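Local coordinates for nicotinate-nucleotide pyrophosphorylase (Ehrlichia chaffeensis, PDB 3L0G), which probably catalyses the transfer of a phosphoribosyl group to quinolinate, with loss of carbon dioxide, to form nicotinate mononucleotide for NAD biosynthesis, at residues Val66-Pro71 and Gly128-Thr133; Ile123-Gly128 and Arg158-Tyr163; Arg148-Thr153 and Glu255-Val260; Tyr163-Gly168 and Gly279-Ser284; Arg263-Ile268 and Asp274-Gly279. One frame throughout, in Å; residues are numbered along the deposited sequence. Where two conformers were deposited one is given.

Interaction 1 (Val66-Pro71 and Gly128-Thr133)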
# COMPACT_ATOMS: atom_id res chain seq x y z
N VAL C 66 -24.46 1.03 15.19
CA VAL C 66 -23.57 -0.09 15.48
C VAL C 66 -22.17 0.45 15.26
O VAL C 66 -21.85 0.93 14.16
CB VAL C 66 -23.84 -1.31 14.60
CG1 VAL C 66 -22.81 -2.35 14.89
CG2 VAL C 66 -25.30 -1.90 14.86
N VAL C 67 -21.34 0.41 16.29
CA VAL C 67 -19.99 0.98 16.21
C VAL C 67 -19.14 0.16 15.26
O VAL C 67 -19.13 -1.08 15.36
CB VAL C 67 -19.30 1.03 17.60
CG1 VAL C 67 -17.85 1.49 17.49
CG2 VAL C 67 -20.04 1.99 18.55
N CYS C 68 -18.47 0.82 14.32
CA CYS C 68 -17.53 0.13 13.42
C CYS C 68 -16.42 1.08 12.96
O CYS C 68 -16.68 2.24 12.67
CB CYS C 68 -18.26 -0.47 12.23
SG CYS C 68 -17.30 -1.78 11.36
N GLY C 69 -15.19 0.59 12.91
CA GLY C 69 -14.05 1.39 12.45
C GLY C 69 -13.15 1.86 13.56
O GLY C 69 -12.22 2.63 13.30
N ILE C 70 -13.41 1.43 14.80
CA ILE C 70 -12.56 1.84 15.93
C ILE C 70 -11.08 1.46 15.76
O ILE C 70 -10.20 2.26 16.13
CB ILE C 70 -13.09 1.34 17.29
CG1 ILE C 70 -14.42 1.98 17.63
CG2 ILE C 70 -12.10 1.70 18.42
CD1 ILE C 70 -14.29 3.47 17.99
N PRO C 71 -10.78 0.26 15.21
CA PRO C 71 -9.32 -0.02 15.02
C PRO C 71 -8.61 0.97 14.09
O PRO C 71 -7.42 1.19 14.24
CB PRO C 71 -9.31 -1.46 14.45
CG PRO C 71 -10.65 -2.09 14.99
CD PRO C 71 -11.62 -0.91 14.89
N GLY C 128 -21.94 3.17 9.19
CA GLY C 128 -23.12 3.13 8.31
C GLY C 128 -23.37 1.74 7.76
O GLY C 128 -24.49 1.25 7.76
N ILE C 129 -22.32 1.08 7.30
CA ILE C 129 -22.47 -0.31 6.82
C ILE C 129 -22.86 -1.29 7.95
O ILE C 129 -23.78 -2.07 7.80
CB ILE C 129 -21.21 -0.75 6.11
CG1 ILE C 129 -21.02 0.11 4.85
CG2 ILE C 129 -21.26 -2.26 5.77
CD1 ILE C 129 -19.64 -0.07 4.14
N ALA C 130 -22.18 -1.22 9.08
CA ALA C 130 -22.47 -2.14 10.18
C ALA C 130 -23.91 -1.94 10.63
O ALA C 130 -24.60 -2.90 10.88
CB ALA C 130 -21.51 -1.92 11.34
N SER C 131 -24.37 -0.69 10.69
CA SER C 131 -25.72 -0.40 11.15
C SER C 131 -26.80 -0.85 10.15
O SER C 131 -27.81 -1.42 10.57
CB SER C 131 -25.87 1.09 11.47
OG SER C 131 -24.85 1.51 12.38
N ILE C 132 -26.62 -0.62 8.85
CA ILE C 132 -27.67 -1.09 7.90
C ILE C 132 -27.72 -2.64 7.89
O ILE C 132 -28.79 -3.25 7.86
CB ILE C 132 -27.54 -0.45 6.48
CG1 ILE C 132 -28.78 -0.74 5.64
CG2 ILE C 132 -26.32 -0.98 5.74
CD1 ILE C 132 -30.11 -0.31 6.33
N THR C 133 -26.56 -3.27 7.97
CA THR C 133 -26.48 -4.73 8.03
C THR C 133 -27.25 -5.25 9.22
O THR C 133 -28.11 -6.15 9.10
CB THR C 133 -24.99 -5.22 8.08
OG1 THR C 133 -24.33 -4.80 6.87
CG2 THR C 133 -24.88 -6.73 8.19

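Interaction 2 (Ile123-Gly128 and Arg158-Tyr163)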
# COMPACT_ATOMS: atom_id res chain seq x y z
N ILE C 123 -15.04 6.17 10.26
CA ILE C 123 -15.97 5.56 11.22
C ILE C 123 -17.41 5.80 10.82
O ILE C 123 -18.27 4.95 11.04
CB ILE C 123 -15.70 5.98 12.67
CG1 ILE C 123 -15.94 7.47 12.89
CG2 ILE C 123 -14.27 5.57 13.07
CD1 ILE C 123 -15.61 7.92 14.28
N GLN C 124 -17.68 6.94 10.20
CA GLN C 124 -19.01 7.21 9.68
C GLN C 124 -19.39 6.23 8.53
O GLN C 124 -20.53 5.79 8.45
CB GLN C 124 -19.11 8.67 9.19
CG GLN C 124 -19.03 9.74 10.28
CD GLN C 124 -19.27 11.15 9.71
OE1 GLN C 124 -20.38 11.65 9.73
NE2 GLN C 124 -18.27 11.73 9.16
N HIS C 125 -18.44 5.94 7.65
CA HIS C 125 -18.65 4.94 6.59
C HIS C 125 -18.81 3.54 7.18
O HIS C 125 -19.84 2.85 6.93
CB HIS C 125 -17.44 4.97 5.68
CG HIS C 125 -17.47 3.99 4.54
ND1 HIS C 125 -17.75 4.37 3.25
CD2 HIS C 125 -17.20 2.66 4.49
CE1 HIS C 125 -17.66 3.31 2.45
NE2 HIS C 125 -17.34 2.27 3.19
N ALA C 126 -17.82 3.11 7.97
CA ALA C 126 -17.83 1.76 8.54
C ALA C 126 -19.07 1.56 9.40
O ALA C 126 -19.71 0.53 9.31
CB ALA C 126 -16.53 1.45 9.34
N SER C 127 -19.43 2.56 10.23
CA SER C 127 -20.59 2.42 11.10
C SER C 127 -21.91 2.43 10.30
O SER C 127 -22.89 1.77 10.69
CB SER C 127 -20.59 3.49 12.21
OG SER C 127 -19.58 3.22 13.18
N GLY C 128 -21.94 3.17 9.19
CA GLY C 128 -23.12 3.13 8.31
C GLY C 128 -23.37 1.74 7.76
O GLY C 128 -24.49 1.25 7.76
N ARG C 158 -12.86 -2.64 -0.37
CA ARG C 158 -13.48 -3.97 -0.39
C ARG C 158 -13.45 -4.60 0.98
O ARG C 158 -14.45 -5.15 1.47
CB ARG C 158 -12.75 -4.90 -1.37
CG ARG C 158 -13.08 -6.39 -1.25
CD ARG C 158 -14.54 -6.75 -1.49
NE ARG C 158 -15.02 -6.22 -2.76
CZ ARG C 158 -14.63 -6.64 -3.96
NH1 ARG C 158 -13.75 -7.64 -4.11
NH2 ARG C 158 -15.11 -6.03 -5.03
N MET C 159 -12.26 -4.59 1.57
CA MET C 159 -12.07 -5.37 2.79
C MET C 159 -12.68 -4.62 3.96
O MET C 159 -13.29 -5.24 4.81
CB MET C 159 -10.58 -5.74 3.00
CG MET C 159 -10.05 -6.78 2.00
SD MET C 159 -11.05 -8.31 1.93
CE MET C 159 -10.71 -8.95 3.60
N LEU C 160 -12.56 -3.29 4.03
CA LEU C 160 -13.28 -2.55 5.10
C LEU C 160 -14.80 -2.77 5.03
O LEU C 160 -15.47 -2.88 6.06
CB LEU C 160 -12.99 -1.06 5.04
CG LEU C 160 -13.74 -0.20 6.06
CD1 LEU C 160 -13.49 -0.69 7.50
CD2 LEU C 160 -13.38 1.24 5.87
N ASP C 161 -15.35 -2.82 3.82
CA ASP C 161 -16.81 -2.93 3.65
C ASP C 161 -17.29 -4.31 4.08
O ASP C 161 -18.24 -4.44 4.87
CB ASP C 161 -17.24 -2.58 2.21
CG ASP C 161 -17.18 -1.06 1.91
OD1 ASP C 161 -16.68 -0.27 2.76
OD2 ASP C 161 -17.61 -0.67 0.80
N LYS C 162 -16.58 -5.34 3.63
CA LYS C 162 -16.92 -6.69 4.03
C LYS C 162 -16.72 -6.89 5.54
O LYS C 162 -17.52 -7.54 6.16
CB LYS C 162 -16.19 -7.76 3.22
CG LYS C 162 -16.81 -7.96 1.82
CD LYS C 162 -16.00 -8.90 0.99
CE LYS C 162 -16.74 -9.29 -0.27
NZ LYS C 162 -17.88 -10.17 0.04
N TYR C 163 -15.66 -6.32 6.11
CA TYR C 163 -15.45 -6.35 7.56
C TYR C 163 -16.64 -5.72 8.33
O TYR C 163 -17.05 -6.20 9.39
CB TYR C 163 -14.15 -5.58 7.90
CG TYR C 163 -13.98 -5.25 9.37
CD1 TYR C 163 -13.52 -6.20 10.28
CD2 TYR C 163 -14.25 -3.98 9.86
CE1 TYR C 163 -13.36 -5.88 11.65
CE2 TYR C 163 -14.08 -3.67 11.23
CZ TYR C 163 -13.65 -4.61 12.10
OH TYR C 163 -13.51 -4.26 13.44

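Interaction 3 (Arg148-Thr153 and Glu255-Val260). With EDO (1,2-ethanediol), chain I; FMT (formic acid), chain J.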
# COMPACT_ATOMS: atom_id res chain seq x y z
N ARG C 148 -25.56 -11.76 3.61
CA ARG C 148 -24.22 -11.72 3.01
C ARG C 148 -23.91 -10.46 2.25
O ARG C 148 -24.82 -9.81 1.69
CB ARG C 148 -23.96 -12.90 2.09
CG ARG C 148 -23.93 -14.20 2.91
CD ARG C 148 -22.85 -15.18 2.60
NE ARG C 148 -23.16 -15.97 1.45
CZ ARG C 148 -22.85 -17.26 1.28
NH1 ARG C 148 -22.24 -17.98 2.21
NH2 ARG C 148 -23.18 -17.84 0.13
N SER C 149 -22.63 -10.09 2.26
CA SER C 149 -22.14 -9.01 1.45
C SER C 149 -21.96 -9.55 0.04
O SER C 149 -22.09 -10.77 -0.20
CB SER C 149 -20.84 -8.44 1.99
OG SER C 149 -19.83 -9.46 2.07
N THR C 150 -21.71 -8.62 -0.87
CA THR C 150 -21.38 -8.86 -2.26
C THR C 150 -20.03 -8.21 -2.60
O THR C 150 -19.33 -7.77 -1.71
CB THR C 150 -22.43 -8.22 -3.17
OG1 THR C 150 -22.38 -6.79 -2.99
CG2 THR C 150 -23.87 -8.73 -2.83
N ARG C 151 -19.69 -8.15 -3.90
CA ARG C 151 -18.56 -7.43 -4.40
C ARG C 151 -18.90 -6.02 -4.91
O ARG C 151 -18.02 -5.32 -5.45
CB ARG C 151 -17.81 -8.27 -5.47
CG ARG C 151 -16.97 -9.44 -4.82
CD ARG C 151 -16.48 -10.48 -5.80
NE ARG C 151 -15.81 -9.87 -6.95
CZ ARG C 151 -16.32 -9.75 -8.18
NH1 ARG C 151 -15.63 -9.12 -9.11
NH2 ARG C 151 -17.49 -10.27 -8.50
N LYS C 152 -20.14 -5.59 -4.68
CA LYS C 152 -20.55 -4.24 -5.01
C LYS C 152 -20.22 -3.37 -3.81
O LYS C 152 -21.10 -2.79 -3.14
CB LYS C 152 -22.03 -4.19 -5.34
CG LYS C 152 -22.40 -4.99 -6.56
CD LYS C 152 -23.91 -5.16 -6.65
CE LYS C 152 -24.34 -5.54 -8.05
NZ LYS C 152 -25.50 -6.43 -8.01
N THR C 153 -18.92 -3.28 -3.57
CA THR C 153 -18.37 -2.49 -2.50
C THR C 153 -17.82 -1.16 -3.05
O THR C 153 -17.73 -0.94 -4.25
CB THR C 153 -17.29 -3.35 -1.81
OG1 THR C 153 -16.42 -3.91 -2.81
CG2 THR C 153 -17.93 -4.54 -1.05
N GLU C 255 -29.24 -19.05 -2.24
CA GLU C 255 -29.01 -17.68 -1.83
C GLU C 255 -29.83 -16.79 -2.74
O GLU C 255 -29.84 -17.02 -3.94
CB GLU C 255 -27.53 -17.36 -2.01
CG GLU C 255 -27.17 -15.93 -1.79
CD GLU C 255 -25.67 -15.75 -1.59
OE1 GLU C 255 -25.15 -14.75 -2.09
OE2 GLU C 255 -25.04 -16.61 -0.94
N VAL C 256 -30.50 -15.79 -2.18
CA VAL C 256 -31.19 -14.78 -2.98
C VAL C 256 -30.28 -13.57 -2.99
O VAL C 256 -29.82 -13.14 -1.93
CB VAL C 256 -32.57 -14.39 -2.38
CG1 VAL C 256 -33.19 -13.18 -3.12
CG2 VAL C 256 -33.54 -15.60 -2.39
N SER C 257 -30.01 -13.04 -4.18
CA SER C 257 -29.16 -11.88 -4.34
C SER C 257 -29.94 -10.76 -5.00
O SER C 257 -30.72 -10.99 -5.94
CB SER C 257 -27.96 -12.19 -5.20
OG SER C 257 -26.87 -11.33 -4.86
N GLY C 258 -29.75 -9.55 -4.48
CA GLY C 258 -30.36 -8.34 -5.01
C GLY C 258 -30.53 -7.33 -3.89
O GLY C 258 -30.42 -7.69 -2.70
N CYS C 259 -30.80 -6.08 -4.25
CA CYS C 259 -31.05 -5.02 -3.25
C CYS C 259 -32.46 -5.09 -2.67
O CYS C 259 -33.30 -4.23 -2.95
CB CYS C 259 -30.84 -3.61 -3.84
SG CYS C 259 -29.15 -3.12 -4.08
N VAL C 260 -32.72 -6.10 -1.85
CA VAL C 260 -33.98 -6.25 -1.15
C VAL C 260 -34.27 -5.01 -0.30
O VAL C 260 -33.38 -4.51 0.35
CB VAL C 260 -33.90 -7.48 -0.19
CG1 VAL C 260 -35.31 -8.00 0.18
CG2 VAL C 260 -33.07 -8.55 -0.79
C1 EDO I . -22.95 -13.40 -3.90
O1 EDO I . -22.48 -12.10 -3.57
C2 EDO I . -22.21 -14.46 -3.08
O2 EDO I . -22.67 -14.55 -1.72
C FMT J . -19.57 -11.92 -5.45
O1 FMT J . -18.88 -12.60 -4.68
O2 FMT J . -19.33 -11.81 -6.66

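Interaction 4 (Tyr163-Gly168 and Gly279-Ser284)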
# COMPACT_ATOMS: atom_id res chain seq x y z
N TYR C 163 -15.66 -6.32 6.11
CA TYR C 163 -15.45 -6.35 7.56
C TYR C 163 -16.64 -5.72 8.33
O TYR C 163 -17.05 -6.20 9.39
CB TYR C 163 -14.15 -5.58 7.90
CG TYR C 163 -13.98 -5.25 9.37
CD1 TYR C 163 -13.52 -6.20 10.28
CD2 TYR C 163 -14.25 -3.98 9.86
CE1 TYR C 163 -13.36 -5.88 11.65
CE2 TYR C 163 -14.08 -3.67 11.23
CZ TYR C 163 -13.65 -4.61 12.10
OH TYR C 163 -13.51 -4.26 13.44
N SER C 164 -17.16 -4.62 7.80
CA SER C 164 -18.19 -3.86 8.50
C SER C 164 -19.54 -4.61 8.43
O SER C 164 -20.34 -4.57 9.40
CB SER C 164 -18.30 -2.45 7.92
OG SER C 164 -17.08 -1.71 7.98
N VAL C 165 -19.78 -5.30 7.32
CA VAL C 165 -20.93 -6.23 7.21
C VAL C 165 -20.85 -7.35 8.27
O VAL C 165 -21.84 -7.64 8.94
CB VAL C 165 -21.07 -6.82 5.79
CG1 VAL C 165 -22.07 -8.01 5.80
CG2 VAL C 165 -21.51 -5.71 4.81
N CYS C 166 -19.67 -7.95 8.45
CA CYS C 166 -19.47 -8.92 9.52
C CYS C 166 -19.64 -8.30 10.92
O CYS C 166 -20.30 -8.90 11.76
CB CYS C 166 -18.12 -9.67 9.35
SG CYS C 166 -18.12 -10.70 7.76
N ILE C 167 -19.11 -7.11 11.16
CA ILE C 167 -19.36 -6.42 12.43
C ILE C 167 -20.85 -6.31 12.69
O ILE C 167 -21.28 -6.47 13.83
CB ILE C 167 -18.68 -5.03 12.54
CG1 ILE C 167 -17.17 -5.18 12.50
CG2 ILE C 167 -19.11 -4.29 13.85
CD1 ILE C 167 -16.59 -6.24 13.51
N GLY C 168 -21.63 -6.08 11.63
CA GLY C 168 -23.10 -5.92 11.73
C GLY C 168 -23.94 -7.19 11.84
O GLY C 168 -25.18 -7.10 11.97
N GLY C 279 -26.53 -5.98 -2.19
CA GLY C 279 -25.57 -5.02 -2.72
C GLY C 279 -25.65 -3.69 -1.99
O GLY C 279 -24.64 -3.08 -1.70
N CYS C 280 -26.86 -3.28 -1.64
CA CYS C 280 -27.11 -1.96 -1.07
C CYS C 280 -26.74 -1.83 0.44
O CYS C 280 -27.01 -0.81 1.05
CB CYS C 280 -28.57 -1.56 -1.37
SG CYS C 280 -28.97 -1.28 -3.18
N ILE C 281 -26.13 -2.86 1.06
CA ILE C 281 -25.54 -2.67 2.41
C ILE C 281 -24.07 -2.21 2.38
O ILE C 281 -23.53 -1.81 3.41
CB ILE C 281 -25.71 -3.87 3.35
CG1 ILE C 281 -25.09 -5.15 2.78
CG2 ILE C 281 -27.19 -4.07 3.66
CD1 ILE C 281 -25.16 -6.36 3.75
N THR C 282 -23.43 -2.25 1.20
CA THR C 282 -22.04 -1.76 1.02
C THR C 282 -21.95 -0.66 -0.07
O THR C 282 -20.88 -0.18 -0.38
CB THR C 282 -21.06 -2.90 0.69
OG1 THR C 282 -21.46 -3.56 -0.54
CG2 THR C 282 -21.03 -3.93 1.79
N ASN C 283 -23.08 -0.31 -0.66
CA ASN C 283 -23.18 0.89 -1.46
C ASN C 283 -24.60 1.45 -1.23
O ASN C 283 -25.49 0.74 -0.72
CB ASN C 283 -22.84 0.60 -2.94
CG ASN C 283 -23.88 -0.21 -3.63
OD1 ASN C 283 -24.98 0.28 -3.88
ND2 ASN C 283 -23.57 -1.49 -3.92
N SER C 284 -24.81 2.73 -1.50
CA SER C 284 -26.16 3.31 -1.35
C SER C 284 -26.76 3.21 0.07
O SER C 284 -27.95 3.02 0.21
CB SER C 284 -27.14 2.64 -2.34
OG SER C 284 -26.64 2.68 -3.67

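Interaction 5 (Arg263-Ile268 and Asp274-Gly279). With EDO (1,2-ethanediol), chain I.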
# COMPACT_ATOMS: atom_id res chain seq x y z
N ARG C 263 -38.38 -3.80 4.08
CA ARG C 263 -39.77 -4.19 4.34
C ARG C 263 -40.16 -5.44 3.56
O ARG C 263 -41.27 -5.92 3.71
CB ARG C 263 -40.74 -3.04 4.00
N ASN C 264 -39.26 -5.97 2.72
CA ASN C 264 -39.55 -7.21 2.02
C ASN C 264 -38.54 -8.35 2.25
O ASN C 264 -38.72 -9.46 1.73
CB ASN C 264 -39.90 -6.88 0.55
CG ASN C 264 -38.98 -7.53 -0.45
OD1 ASN C 264 -37.88 -7.03 -0.74
ND2 ASN C 264 -39.47 -8.62 -1.06
N VAL C 265 -37.51 -8.12 3.07
CA VAL C 265 -36.47 -9.13 3.30
C VAL C 265 -36.98 -10.28 4.18
O VAL C 265 -36.66 -11.45 3.91
CB VAL C 265 -35.15 -8.54 3.88
CG1 VAL C 265 -35.32 -8.01 5.29
CG2 VAL C 265 -34.06 -9.55 3.83
N ARG C 266 -37.81 -9.98 5.20
CA ARG C 266 -38.38 -11.07 6.01
C ARG C 266 -39.18 -12.05 5.17
O ARG C 266 -39.05 -13.24 5.32
CB ARG C 266 -39.23 -10.57 7.17
CG ARG C 266 -39.58 -11.68 8.15
CD ARG C 266 -40.19 -11.17 9.48
NE ARG C 266 -40.33 -12.30 10.40
CZ ARG C 266 -39.34 -12.82 11.13
NH1 ARG C 266 -39.55 -13.87 11.91
NH2 ARG C 266 -38.11 -12.31 11.07
N ASN C 267 -40.01 -11.52 4.27
CA ASN C 267 -40.79 -12.37 3.38
C ASN C 267 -39.91 -13.31 2.58
O ASN C 267 -40.24 -14.49 2.43
CB ASN C 267 -41.61 -11.53 2.39
CG ASN C 267 -42.79 -10.84 3.03
OD1 ASN C 267 -43.15 -9.72 2.62
ND2 ASN C 267 -43.41 -11.49 4.03
N ILE C 268 -38.79 -12.79 2.08
CA ILE C 268 -37.83 -13.61 1.35
C ILE C 268 -37.26 -14.66 2.30
O ILE C 268 -37.15 -15.83 1.92
CB ILE C 268 -36.74 -12.76 0.69
CG1 ILE C 268 -37.37 -11.89 -0.43
CG2 ILE C 268 -35.60 -13.65 0.12
CD1 ILE C 268 -36.41 -10.99 -1.12
N ASP C 274 -31.17 -20.09 2.31
CA ASP C 274 -30.11 -20.10 3.33
C ASP C 274 -29.45 -18.74 3.55
O ASP C 274 -29.10 -18.38 4.68
CB ASP C 274 -29.01 -21.09 2.95
CG ASP C 274 -29.56 -22.51 2.76
OD1 ASP C 274 -30.05 -23.08 3.75
OD2 ASP C 274 -29.54 -23.04 1.63
N TYR C 275 -29.30 -17.99 2.47
CA TYR C 275 -28.59 -16.72 2.50
C TYR C 275 -29.37 -15.68 1.72
O TYR C 275 -30.07 -16.00 0.76
CB TYR C 275 -27.21 -16.90 1.86
CG TYR C 275 -26.30 -17.86 2.61
CD1 TYR C 275 -25.68 -17.46 3.79
CD2 TYR C 275 -26.05 -19.14 2.15
CE1 TYR C 275 -24.84 -18.27 4.48
CE2 TYR C 275 -25.19 -20.01 2.87
CZ TYR C 275 -24.60 -19.56 4.02
OH TYR C 275 -23.76 -20.34 4.77
N ILE C 276 -29.24 -14.42 2.14
CA ILE C 276 -29.61 -13.30 1.28
C ILE C 276 -28.42 -12.33 1.17
O ILE C 276 -27.96 -11.77 2.18
CB ILE C 276 -30.88 -12.58 1.78
CG1 ILE C 276 -32.06 -13.56 1.80
CG2 ILE C 276 -31.22 -11.35 0.87
CD1 ILE C 276 -33.22 -13.12 2.71
N SER C 277 -27.95 -12.16 -0.07
CA SER C 277 -26.86 -11.25 -0.45
C SER C 277 -27.44 -9.91 -0.86
O SER C 277 -28.32 -9.88 -1.71
CB SER C 277 -26.12 -11.81 -1.67
OG SER C 277 -24.99 -12.54 -1.29
N ILE C 278 -26.94 -8.80 -0.31
CA ILE C 278 -27.54 -7.49 -0.55
C ILE C 278 -26.46 -6.47 -0.95
O ILE C 278 -25.60 -6.15 -0.16
CB ILE C 278 -28.28 -6.98 0.72
CG1 ILE C 278 -29.28 -8.01 1.21
CG2 ILE C 278 -29.00 -5.67 0.40
CD1 ILE C 278 -29.94 -7.63 2.52
N GLY C 279 -26.53 -5.98 -2.19
CA GLY C 279 -25.57 -5.02 -2.72
C GLY C 279 -25.65 -3.69 -1.99
O GLY C 279 -24.64 -3.08 -1.70
C1 EDO I . -22.95 -13.40 -3.90
O1 EDO I . -22.48 -12.10 -3.57
C2 EDO I . -22.21 -14.46 -3.08
O2 EDO I . -22.67 -14.55 -1.72

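Interaction 1 (Val66-Pro71 and Gly128-Thr133)
V66, C68, A130 and S131 meet here without any aromatic ring. The flat group beside them is the carbonyl of I129, which T133 N and T133 OG1 reach from opposite faces. T133 OG1 stands above that plane, 2.9 Å from I129 O. The end of the short strand 65-66 and the loop that leads from it to helix 70-79 pack on the long helix 116-139, so a part of the N-terminal domain rests on the helix that leads toward the C-terminal barrel domain.

A130 is the apolar centre. Its CB sits 3.8 Å from V66 CG1 and 3.7 Å from C68 CB, so one methyl touches both V66, at the end of the strand, and C68 of the loop. V66 CG1 is trans to the backbone N (chi1 175°), which turns it to A130. V66 CG2 instead lies over the backbone of S131. The C68 side chain also touches S164 and I167 of helix 158-167. G69 takes the N-cap position of helix 70-79, and its N is bonded to D92.

The polar link uses S131. Its hydroxyl donates back along the helix to S127 O and accepts from V66 N. V66 N to S131 OG measures 2.9 Å, with an N-H...O angle of 163°.

Interaction 2 (Ile123-Gly128 and Arg158-Tyr163)
H125 reaches from helix 116-139 across to D161 on helix 158-167. From CB the side chain heads toward the second helix. The first torsion swings CG away from the backbone N, to the far side of the CA-CB bond, and this carries the imidazole outward. CD2 comes next. It has L160 CD2 at 4.3 Å, placed obliquely to the ring, and D161 OD1 at 3.4 Å. CE1 is 3.7 Å from the same carboxylate oxygen. At the far end, NE2 donates a hydrogen bond to D161 OD1, at 2.7 Å and with an N-H...O angle of 160°. The oxygen lies at the edge of the ring, close to its plane. It takes the bond on its syn side, but about 25° out of the carboxylate plane. Ring and carboxylate planes are tilted 24° from each other.

This is a buried His-carboxylate pair bridging two helices. The axes of segments 123-128 and 158-163 approach to 9.5 Å. The other carboxylate oxygen, D161 OD2, is bonded to T154 OG1. The D161 carboxylate is therefore held at both oxygens. The H125 ring also meets F285 edge-to-face.

Beside the pair, L160 divides its two methyls. CD2 goes to the histidine, while CD1 packs on A126 CB at 4.1 Å. F122 lies against L160 too. At the start of helix 158-167, R158 NH1 forms a salt bridge with D37 of a second subunit.

Interaction 3 (Arg148-Thr153 and Glu255-Val260)
R148 and E255 form a buried salt bridge. R148 NH2 is modelled 2.5 Å from E255 OE2, which is unusually short, so the exact length is doubtful. R148 NE adds a weak hydrogen bond to the same E255 OE2 at 3.1 Å. The oxygen lies at the guanidinium edge, but the carboxylate plane is turned 70° from that of the guanidinium. The arginine chain bends at chi2 (-136°) and chi3 to bring both nitrogens round. E255 OE1 has S277 OG and O2 of an ethanediol close by, both too near to trust in detail. R148 also makes a cation-pi contact with Y275.

These residues belong to the parallel strands of the C-terminal alpha/beta barrel domain. Strand 275-277 runs between 146-148 and 253-257, so the salt bridge spans it. Farther along the loop, R151 NH2 donates to formate O2 at 3.0 Å and 171°. R174 and K184 bind the same formate, and such a basic group could suit an acidic ligand. Formate and ethanediol both probably come from the crystallisation liquor. R151 is also paired with D37 of a second subunit.

T150 OG1 accepts from K152 N at 3.1 Å, an ST turn that shapes the loop. On its other branch, T150 CG2 touches S257 OG loosely at 4.5 Å.

Interaction 4 (Tyr163-Gly168 and Gly279-Ser284)
This is a small, buried apolar contact between helix 158-167 and the loop that follows strand 275-277 in the C-terminal barrel domain. It lies near the centre of the chain. One residue, V165, carries the helix side. I281 and T282 carry the loop side.

V165 points toward the loop and presents both methyls to it. CG2 does most of the work. It is 3.5 Å from T282 CG2 and 3.9 Å from I281 CD1. V165 CG1 lies a little farther off, 4.1 Å from I281 CD1. The end of the isoleucine therefore rests across both branches of the valine, while the threonine methyl meets one branch only. In each pair the side chains cross at about a right angle.

The first torsion of I281 (58°) sets CG1 between its backbone N and carbonyl carbon, and the straight chain beyond carries CD1 to V165. T282 divides its branches. Its methyl goes to V165, and its hydroxyl is bonded to K152 O, where N283 ND2 also binds. I129 and T133 of helix 116-139 pack on V165, and T133 touches I281 as well. The loop turns back on itself through a backbone bond from T282 N to G279 O at 3.3 Å.

The helix and the loop thus meet through apolar carbons, mainly methyls, a matter of shape and burial. Polar bonds, such as those to K152 O, and the C259-C280 disulfide tie the loop elsewhere.

Interaction 5 (Arg263-Ile268 and Asp274-Gly279)
The contact lies inside a beta-alpha-beta unit of the barrel domain. Strand 253-257, helix 262-269 and strand 275-277 follow one another, and here the helix packs back on the second of these strands. V265 and I268, one helical turn apart, make the helix side. I276 is their partner on the strand.

I276 CD1 is the point of contact. It lies 3.6 Å from I268 CG2 and 3.8 Å from V265 CG2, so it is set between two methyls of the helix. I276 CG1 follows behind, at 3.9 Å from I268 CG2. The isoleucine chain is extended at its second torsion (chi2 160°), which pushes CD1 out to the helix. On I268 the short branch, CG2, does the touching.

S277, the next residue on the strand, turns to the other side of the sheet. Its OG lies close to E255 OE1, at a distance too short to be certain of, and sits near a bound ethanediol. Successive strand residues thus serve the helix layer and the barrel interior.

Around the contact, V260 packs on V265, I268 and I276. V256 of strand 253-257 touches I268, while F136 and E139 of helix 116-139 border V265.

Interactions 1, 2 and 4 form one buried cluster, with centres 6 to 8 Å apart. Helix 116-139 serves interactions 1 and 2, and helix 158-167 serves 2 and 4. S127 OG to C68 N, 2.9 Å, ties interaction 2 to interaction 1. Interaction 3 joins this cluster to the barrel strands. R158 NE lies 2.7 Å from T153 OG1, and T282 OG1 2.7 Å from K152 O. The C259-C280 disulfide also connects interactions 3 and 4. Interactions 3 and 5 share the sheet and the ethanediol, with centres 9 Å apart. The formate is bound at R151 of interaction 3, whereas the centres of interactions 1 and 5 are about 20 Å apart.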